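Local coordinates for protein DegQ (Legionella fallonii, PDB 3PV2) that acts as a self-compartmentalising HtrA-family protease, using a trypsin-like domain and two PDZ domains in twelve-subunit assemblies, and probably also as a chaperone, at residues 416-421 with 425-430; 402-407 with 435-440; 82-87 with 214-219. All blocks are in the same frame, centred on the assembly; numbering follows the deposited sequence.

Contact 1: residues 416-421 with 425-430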
loop_
_atom_site.group_PDB
_atom_site.type_symbol
_atom_site.label_atom_id
_atom_site.label_comp_id
_atom_site.label_asym_id
_atom_site.label_seq_id
_atom_site.Cartn_x
_atom_site.Cartn_y
_atom_site.Cartn_z
ATOM N N LYS B 416 -25.145 -59.207 -0.185
ATOM C CA LYS B 416 -24.461 -60.183 0.647
ATOM C C LYS B 416 -23.358 -59.451 1.393
ATOM O O LYS B 416 -22.734 -58.543 0.814
ATOM C CB LYS B 416 -23.857 -61.259 -0.261
ATOM C CG LYS B 416 -24.882 -62.184 -0.949
ATOM C CD LYS B 416 -24.204 -63.026 -2.139
ATOM C CE LYS B 416 -25.240 -63.302 -3.274
ATOM N NZ LYS B 416 -25.614 -62.130 -4.172
ATOM N N PRO B 417 -23.055 -59.887 2.628
ATOM C CA PRO B 417 -21.929 -59.340 3.375
ATOM C C PRO B 417 -20.632 -59.595 2.665
ATOM O O PRO B 417 -20.451 -60.582 2.020
ATOM C CB PRO B 417 -21.972 -60.054 4.742
ATOM C CG PRO B 417 -22.672 -61.375 4.448
ATOM C CD PRO B 417 -23.668 -61.055 3.295
ATOM N N VAL B 418 -19.711 -58.659 2.866
ATOM C CA VAL B 418 -18.350 -58.672 2.357
ATOM C C VAL B 418 -17.414 -58.684 3.445
ATOM O O VAL B 418 -17.490 -57.799 4.309
ATOM C CB VAL B 418 -18.165 -57.350 1.621
ATOM C CG1 VAL B 418 -16.786 -57.034 1.460
ATOM C CG2 VAL B 418 -18.934 -57.461 0.272
ATOM N N THR B 419 -16.496 -59.657 3.470
ATOM C CA THR B 419 -15.516 -59.734 4.502
ATOM C C THR B 419 -14.114 -59.370 4.022
ATOM O O THR B 419 -13.474 -58.514 4.566
ATOM C CB THR B 419 -15.480 -61.153 5.071
ATOM O OG1 THR B 419 -15.430 -62.088 3.987
ATOM C CG2 THR B 419 -16.792 -61.411 5.876
ATOM N N ASP B 420 -13.613 -60.036 3.027
ATOM C CA ASP B 420 -12.290 -59.718 2.544
ATOM C C ASP B 420 -12.357 -59.371 1.064
ATOM O O ASP B 420 -13.447 -59.376 0.478
ATOM C CB ASP B 420 -11.353 -60.872 2.879
ATOM C CG ASP B 420 -11.709 -62.149 2.191
ATOM O OD1 ASP B 420 -12.577 -62.161 1.302
ATOM O OD2 ASP B 420 -11.099 -63.167 2.538
ATOM N N VAL B 421 -11.234 -58.976 0.484
ATOM C CA VAL B 421 -11.218 -58.479 -0.854
ATOM C C VAL B 421 -11.696 -59.639 -1.732
ATOM O O VAL B 421 -12.564 -59.459 -2.575
ATOM C CB VAL B 421 -9.804 -57.900 -1.224
ATOM C CG1 VAL B 421 -9.647 -57.593 -2.751
ATOM C CG2 VAL B 421 -9.498 -56.618 -0.343
ATOM N N GLN B 425 -14.608 -59.738 -4.730
ATOM C CA GLN B 425 -14.285 -60.094 -6.107
ATOM C C GLN B 425 -15.144 -61.274 -6.583
ATOM O O GLN B 425 -15.578 -61.322 -7.705
ATOM C CB GLN B 425 -12.797 -60.478 -6.229
ATOM C CG GLN B 425 -11.863 -59.258 -6.228
ATOM C CD GLN B 425 -10.360 -59.587 -5.955
ATOM O OE1 GLN B 425 -10.025 -60.587 -5.333
ATOM N NE2 GLN B 425 -9.498 -58.666 -6.346
ATOM N N THR B 426 -15.439 -62.213 -5.712
ATOM C CA THR B 426 -16.262 -63.341 -6.099
ATOM C C THR B 426 -17.686 -62.805 -6.372
ATOM O O THR B 426 -18.264 -63.119 -7.393
ATOM C CB THR B 426 -16.266 -64.373 -4.937
ATOM O OG1 THR B 426 -14.942 -64.870 -4.728
ATOM C CG2 THR B 426 -17.197 -65.570 -5.195
ATOM N N ILE B 427 -18.230 -61.984 -5.471
ATOM C CA ILE B 427 -19.574 -61.425 -5.676
ATOM C C ILE B 427 -19.654 -60.612 -6.911
ATOM O O ILE B 427 -20.570 -60.806 -7.688
ATOM C CB ILE B 427 -20.057 -60.636 -4.458
ATOM C CG1 ILE B 427 -20.264 -61.613 -3.316
ATOM C CG2 ILE B 427 -21.378 -59.920 -4.729
ATOM C CD1 ILE B 427 -20.340 -60.936 -1.833
ATOM N N ALA B 428 -18.618 -59.837 -7.203
ATOM C CA ALA B 428 -18.584 -59.015 -8.378
ATOM C C ALA B 428 -18.623 -59.860 -9.632
ATOM O O ALA B 428 -19.058 -59.368 -10.655
ATOM C CB ALA B 428 -17.313 -58.135 -8.392
ATOM N N GLN B 429 -18.270 -61.134 -9.595
ATOM C CA GLN B 429 -18.438 -61.963 -10.806
ATOM C C GLN B 429 -19.828 -62.576 -10.946
ATOM O O GLN B 429 -20.045 -63.291 -11.887
ATOM C CB GLN B 429 -17.441 -63.108 -10.895
ATOM C CG GLN B 429 -16.131 -62.805 -10.282
ATOM C CD GLN B 429 -14.974 -63.356 -11.031
ATOM O OE1 GLN B 429 -14.256 -64.246 -10.527
ATOM N NE2 GLN B 429 -14.737 -62.810 -12.237
ATOM N N GLU B 430 -20.760 -62.275 -10.048
ATOM C CA GLU B 430 -22.133 -62.746 -10.186
ATOM C C GLU B 430 -22.880 -62.237 -11.434
ATOM O O GLU B 430 -23.434 -63.092 -12.203
ATOM C CB GLU B 430 -22.954 -62.415 -8.947
ATOM C CG GLU B 430 -22.564 -63.273 -7.697
ATOM C CD GLU B 430 -23.297 -62.781 -6.436
ATOM O OE1 GLU B 430 -24.146 -61.832 -6.575
ATOM O OE2 GLU B 430 -23.009 -63.332 -5.338
#
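Glu430 OE1 is gripped by two groups: the ammonium NZ of Lys416, 2.8 Å away in a salt bridge, and the side-chain amide of Asn414. The lysine reaches OE1 on its syn side, 19° out of the carboxylate plane, and the two side chains approach from opposite directions. Bends near the end of the lysine chain turn NZ onto the acid; NZ also donates to the backbone O of Asn414, which thus links both charges. Ile427 CD1 lies 3.9 Å from Lys416 CB and 4.3 Å from Val418 CG2, and its side chain also rests on Ala413 of strand 409-413; an apolar isoleucine suits this buried place. In the helix, Gln425 N donates to Val421 O at 3.0 Å with an N-H...O angle of 162°, a normal helical bond. The Gln425 amide packs against Val421, its NE2 3.8 Å from CG1, while NE2 bonds to Glu378 of the second subunit. Asp420, at the N-cap, caps a backbone N-H of the first turn with its carboxylate. The short strand 416-417 of this PDZ domain is thus tied to helix 421-428 by an apolar centre and, at the solvent-exposed edge, a charge pair that solvent would probably weaken.

Contact 2: residues 402-407 with 435-440; sequences AGIRPG and LLVQVL
Ile404 has CG1 anti to its own carbonyl carbon (chi1 -62°) and CD1 extended beyond it (chi2 174°), which carries the methyl toward the strand; in Val437, CG1 lies beside the backbone N, which leaves CG2 between the backbone N and the carbonyl carbon to meet it. The two methyl carbons, Ile404 CD1 and Val437 CG2, are 4.3 Å apart, a loose contact between side chains that are both apolar, as a buried place requires; the beta-branched valine also suits its strand. At the other end the backbones face each other through water: it donates to Gly407 O at 3.1 Å and, more weakly, to Leu440 O at 3.4 Å, bridging two carbonyl oxygens that cannot bond to each other. Glycine suits both 403 and 407, since their positive phi angles would press a side chain against the preceding carbonyl oxygen. Gly403 ends helix 398-402 in a Schellman motif. Just beyond it, Arg405 NH1 bonds back to Ile404 O at 2.8 Å, coming from above the carbonyl plane while the oxygen lies in the guanidinium plane. NH1 also donates to the backbone O of Trp400, whose ring makes a cation-pi contact with the arginine; the three interactions hold the guanidinium at the C-terminal end of helix 398-402. The contact therefore joins the link between helix 398-402 and strand 409-413 to strand 435-441, with Ile404 also resting on Val390 of strand 384-393 and Val437 on Leu448 of strand 444-450.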
loop_
_atom_site.group_PDB
_atom_site.type_symbol
_atom_site.label_atom_id
_atom_site.label_comp_id
_atom_site.label_asym_id
_atom_site.label_seq_id
_atom_site.Cartn_x
_atom_site.Cartn_y
_atom_site.Cartn_z
ATOM N N ALA B 402 -20.033 -44.315 -10.432
ATOM C CA ALA B 402 -21.193 -44.711 -9.614
ATOM C C ALA B 402 -21.202 -43.906 -8.345
ATOM O O ALA B 402 -22.231 -43.806 -7.682
ATOM C CB ALA B 402 -21.144 -46.163 -9.237
ATOM N N GLY B 403 -20.091 -43.310 -7.990
ATOM C CA GLY B 403 -20.078 -42.507 -6.763
ATOM C C GLY B 403 -19.219 -42.998 -5.625
ATOM O O GLY B 403 -19.173 -42.384 -4.607
ATOM N N ILE B 404 -18.524 -44.104 -5.781
ATOM C CA ILE B 404 -17.604 -44.548 -4.736
ATOM C C ILE B 404 -16.471 -43.562 -4.635
ATOM O O ILE B 404 -15.958 -43.053 -5.667
ATOM C CB ILE B 404 -17.063 -45.910 -5.147
ATOM C CG1 ILE B 404 -18.238 -46.897 -5.233
ATOM C CG2 ILE B 404 -15.975 -46.383 -4.217
ATOM C CD1 ILE B 404 -17.840 -48.262 -5.786
ATOM N N ARG B 405 -16.034 -43.289 -3.405
ATOM C CA ARG B 405 -14.865 -42.443 -3.180
ATOM C C ARG B 405 -13.896 -43.050 -2.139
ATOM O O ARG B 405 -14.310 -43.837 -1.246
ATOM C CB ARG B 405 -15.338 -41.084 -2.635
ATOM C CG ARG B 405 -16.160 -40.233 -3.623
ATOM C CD ARG B 405 -15.320 -39.667 -4.759
ATOM N NE ARG B 405 -16.147 -38.917 -5.716
ATOM C CZ ARG B 405 -16.849 -39.435 -6.713
ATOM N NH1 ARG B 405 -16.876 -40.758 -6.964
ATOM N NH2 ARG B 405 -17.502 -38.608 -7.504
ATOM N N PRO B 406 -12.618 -42.666 -2.237
ATOM C CA PRO B 406 -11.633 -43.157 -1.310
ATOM C C PRO B 406 -12.141 -43.019 0.089
ATOM O O PRO B 406 -12.817 -42.037 0.407
ATOM C CB PRO B 406 -10.423 -42.249 -1.557
ATOM C CG PRO B 406 -10.576 -41.900 -3.100
ATOM C CD PRO B 406 -12.071 -41.687 -3.203
ATOM N N GLY B 407 -11.866 -44.007 0.945
ATOM C CA GLY B 407 -12.430 -43.940 2.294
ATOM C C GLY B 407 -13.706 -44.680 2.515
ATOM O O GLY B 407 -13.983 -45.008 3.652
ATOM N N LEU B 435 -23.366 -54.093 -10.401
ATOM C CA LEU B 435 -23.042 -54.509 -9.078
ATOM C C LEU B 435 -23.626 -53.499 -8.121
ATOM O O LEU B 435 -23.306 -52.319 -8.150
ATOM C CB LEU B 435 -21.516 -54.581 -8.892
ATOM C CG LEU B 435 -20.983 -54.871 -7.472
ATOM C CD1 LEU B 435 -21.354 -56.225 -6.938
ATOM C CD2 LEU B 435 -19.426 -54.764 -7.352
ATOM N N LEU B 436 -24.446 -54.003 -7.200
ATOM C CA LEU B 436 -25.033 -53.184 -6.180
ATOM C C LEU B 436 -24.142 -53.192 -4.958
ATOM O O LEU B 436 -23.854 -54.252 -4.416
ATOM C CB LEU B 436 -26.412 -53.724 -5.824
ATOM C CG LEU B 436 -27.085 -52.955 -4.685
ATOM C CD1 LEU B 436 -27.529 -51.655 -5.248
ATOM C CD2 LEU B 436 -28.268 -53.816 -4.097
ATOM N N VAL B 437 -23.615 -52.034 -4.565
ATOM C CA VAL B 437 -22.720 -51.979 -3.370
ATOM C C VAL B 437 -23.365 -51.078 -2.318
ATOM O O VAL B 437 -24.104 -50.112 -2.625
ATOM C CB VAL B 437 -21.340 -51.484 -3.673
ATOM C CG1 VAL B 437 -20.786 -52.258 -4.840
ATOM C CG2 VAL B 437 -21.412 -50.073 -4.144
ATOM N N GLN B 438 -23.308 -51.528 -1.083
ATOM C CA GLN B 438 -23.679 -50.683 0.009
ATOM C C GLN B 438 -22.406 -50.141 0.636
ATOM O O GLN B 438 -21.551 -50.911 1.068
ATOM C CB GLN B 438 -24.434 -51.494 1.079
ATOM C CG GLN B 438 -24.904 -50.656 2.221
ATOM C CD GLN B 438 -25.644 -51.472 3.265
ATOM O OE1 GLN B 438 -25.554 -52.699 3.244
ATOM N NE2 GLN B 438 -26.262 -50.802 4.265
ATOM N N VAL B 439 -22.267 -48.812 0.670
ATOM C CA VAL B 439 -21.051 -48.184 1.182
ATOM C C VAL B 439 -21.323 -47.422 2.443
ATOM O O VAL B 439 -22.362 -46.760 2.555
ATOM C CB VAL B 439 -20.341 -47.225 0.170
ATOM C CG1 VAL B 439 -19.681 -47.984 -1.093
ATOM C CG2 VAL B 439 -21.179 -46.067 -0.277
ATOM N N LEU B 440 -20.408 -47.495 3.414
ATOM C CA LEU B 440 -20.487 -46.686 4.611
ATOM C C LEU B 440 -19.527 -45.545 4.355
ATOM O O LEU B 440 -18.389 -45.760 3.915
ATOM C CB LEU B 440 -20.014 -47.496 5.815
ATOM C CG LEU B 440 -20.983 -47.961 6.906
ATOM C CD1 LEU B 440 -22.300 -48.606 6.391
ATOM C CD2 LEU B 440 -20.311 -48.817 7.953
HETATM O O HOH W 1 -16.111 -44.112 5.774
#

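Contact 3: residues 82-87 with 214-219; sequences VIIDPN and GELIGI
Two six-stranded antiparallel barrels make up the trypsin-like fold, and here strand 74-85 of the first meets strand 216-221 of the second through Val82, Ile84, Leu216 and Ile219. The closest approach is Val82 CG2 to Ile219 CD1, at 3.7 Å. The other branch of the valine, CG1, lies anti to the backbone N (chi1 -172°) and comes 4.1 Å from Leu216 CD2, so one beta-branched residue serves two partners. Leu216 CD2 is shared in turn, for it also sits 4.1 Å from Ile84 CG2, whose side chain crosses that of the leucine at a slant. The contact is apolar, four aliphatic side chains packed where the two barrels of the chymotrypsin-type fold meet, and the strands come no nearer than 8.1 Å between the CA atoms of Val82 and Ile219, so side chains alone bridge the gap. The chain turns its corner at Ile84, within a classic beta bulge in which Ile84 and Asp85 both face Val90; another puts Ile217 and Gly218 opposite Leu209. Around the cluster, Ala208 of strand 208-211 touches both Val82 and Leu216, while helix 239-252 covers Leu216 with Ile239 and Ile219 with Val242.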
loop_
_atom_site.group_PDB
_atom_site.type_symbol
_atom_site.label_atom_id
_atom_site.label_comp_id
_atom_site.label_asym_id
_atom_site.label_seq_id
_atom_site.Cartn_x
_atom_site.Cartn_y
_atom_site.Cartn_z
ATOM N N VAL B 82 18.089 -27.595 -38.856
ATOM C CA VAL B 82 19.235 -28.274 -39.474
ATOM C C VAL B 82 18.739 -29.117 -40.609
ATOM O O VAL B 82 17.796 -29.889 -40.428
ATOM C CB VAL B 82 19.854 -29.235 -38.522
ATOM C CG1 VAL B 82 21.162 -29.758 -39.171
ATOM C CG2 VAL B 82 20.143 -28.574 -37.185
ATOM N N ILE B 83 19.388 -29.017 -41.768
ATOM C CA ILE B 83 18.970 -29.797 -42.923
ATOM C C ILE B 83 19.572 -31.151 -42.756
ATOM O O ILE B 83 20.791 -31.282 -42.754
ATOM C CB ILE B 83 19.464 -29.196 -44.278
ATOM C CG1 ILE B 83 18.715 -27.892 -44.579
ATOM C CG2 ILE B 83 19.168 -30.160 -45.441
ATOM C CD1 ILE B 83 19.478 -26.954 -45.530
ATOM N N ILE B 84 18.731 -32.165 -42.584
ATOM C CA ILE B 84 19.233 -33.523 -42.400
ATOM C C ILE B 84 19.028 -34.389 -43.662
ATOM O O ILE B 84 19.638 -35.463 -43.761
ATOM C CB ILE B 84 18.630 -34.239 -41.186
ATOM C CG1 ILE B 84 17.118 -34.422 -41.353
ATOM C CG2 ILE B 84 19.006 -33.526 -39.866
ATOM C CD1 ILE B 84 16.586 -35.428 -40.397
ATOM N N ASP B 85 18.189 -33.943 -44.595
ATOM C CA ASP B 85 18.146 -34.568 -45.934
ATOM C C ASP B 85 18.086 -33.505 -47.039
ATOM O O ASP B 85 17.030 -32.923 -47.274
ATOM C CB ASP B 85 16.968 -35.525 -46.063
ATOM C CG ASP B 85 16.937 -36.247 -47.395
ATOM O OD1 ASP B 85 17.631 -35.840 -48.355
ATOM O OD2 ASP B 85 16.181 -37.239 -47.479
ATOM N N PRO B 86 19.225 -33.245 -47.697
ATOM C CA PRO B 86 19.341 -32.170 -48.641
ATOM C C PRO B 86 18.666 -32.495 -49.990
ATOM O O PRO B 86 18.308 -31.570 -50.700
ATOM C CB PRO B 86 20.847 -32.043 -48.830
ATOM C CG PRO B 86 21.384 -33.409 -48.607
ATOM C CD PRO B 86 20.381 -34.147 -47.764
ATOM N N ASN B 87 18.471 -33.779 -50.315
ATOM C CA ASN B 87 17.784 -34.145 -51.574
ATOM C C ASN B 87 16.278 -33.982 -51.434
ATOM O O ASN B 87 15.624 -33.576 -52.369
ATOM C CB ASN B 87 18.122 -35.575 -52.046
ATOM C CG ASN B 87 19.617 -35.799 -52.220
ATOM O OD1 ASN B 87 20.278 -35.078 -52.958
ATOM N ND2 ASN B 87 20.158 -36.785 -51.516
ATOM N N GLY B 214 33.011 -32.242 -36.665
ATOM C CA GLY B 214 31.926 -31.563 -37.402
ATOM C C GLY B 214 30.697 -32.412 -37.732
ATOM O O GLY B 214 29.853 -32.033 -38.546
ATOM N N GLU B 215 30.567 -33.547 -37.061
ATOM C CA GLU B 215 29.408 -34.448 -37.240
ATOM C C GLU B 215 28.265 -34.051 -36.337
ATOM O O GLU B 215 28.495 -33.676 -35.141
ATOM C CB GLU B 215 29.804 -35.844 -36.848
ATOM C CG GLU B 215 31.066 -36.263 -37.505
ATOM C CD GLU B 215 31.469 -37.682 -37.176
ATOM O OE1 GLU B 215 31.183 -38.174 -36.048
ATOM O OE2 GLU B 215 32.093 -38.297 -38.068
ATOM N N LEU B 216 27.054 -34.167 -36.862
ATOM C CA LEU B 216 25.897 -33.832 -36.082
ATOM C C LEU B 216 25.681 -34.857 -35.013
ATOM O O LEU B 216 25.501 -36.030 -35.341
ATOM C CB LEU B 216 24.687 -33.732 -36.948
ATOM C CG LEU B 216 23.399 -33.211 -36.346
ATOM C CD1 LEU B 216 23.498 -31.834 -35.773
ATOM C CD2 LEU B 216 22.274 -33.282 -37.483
ATOM N N ILE B 217 25.734 -34.424 -33.740
ATOM C CA ILE B 217 25.431 -35.319 -32.624
ATOM C C ILE B 217 24.214 -34.957 -31.809
ATOM O O ILE B 217 23.762 -35.726 -31.003
ATOM C CB ILE B 217 26.638 -35.429 -31.727
ATOM C CG1 ILE B 217 27.089 -34.041 -31.196
ATOM C CG2 ILE B 217 27.744 -36.096 -32.533
ATOM C CD1 ILE B 217 27.771 -34.138 -29.989
ATOM N N GLY B 218 23.632 -33.803 -32.036
ATOM C CA GLY B 218 22.434 -33.448 -31.298
ATOM C C GLY B 218 21.721 -32.271 -31.908
ATOM O O GLY B 218 22.306 -31.562 -32.735
ATOM N N ILE B 219 20.480 -32.065 -31.483
ATOM C CA ILE B 219 19.726 -30.881 -31.813
ATOM C C ILE B 219 19.591 -30.029 -30.587
ATOM O O ILE B 219 19.040 -30.488 -29.577
ATOM C CB ILE B 219 18.368 -31.218 -32.356
ATOM C CG1 ILE B 219 18.510 -32.011 -33.668
ATOM C CG2 ILE B 219 17.560 -29.937 -32.675
ATOM C CD1 ILE B 219 19.210 -31.321 -34.812
#

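Overall arrangement
Contact 3 comes first along the chain and joins the two barrels of the trypsin-like domain; contacts 1 and 2 follow in the second PDZ domain, with contact 1 nested inside the loop that contact 2 closes. Those two lie about 13 Å apart between centres and reach the same antiparallel sheet; helix 421-428 and strand 435-441 follow one another in the chain, and Ala428 CB touches Leu435 CD2 at 4.1 Å. Contact 3 is far off, its centre about 61 Å from that of contact 1 and about 58 Å from that of contact 2, on the opposite side of the chain's centre. This is consistent with protease and terminal PDZ domains that pack as distinct units, the latter also meeting other subunits of the twelve-chain assembly.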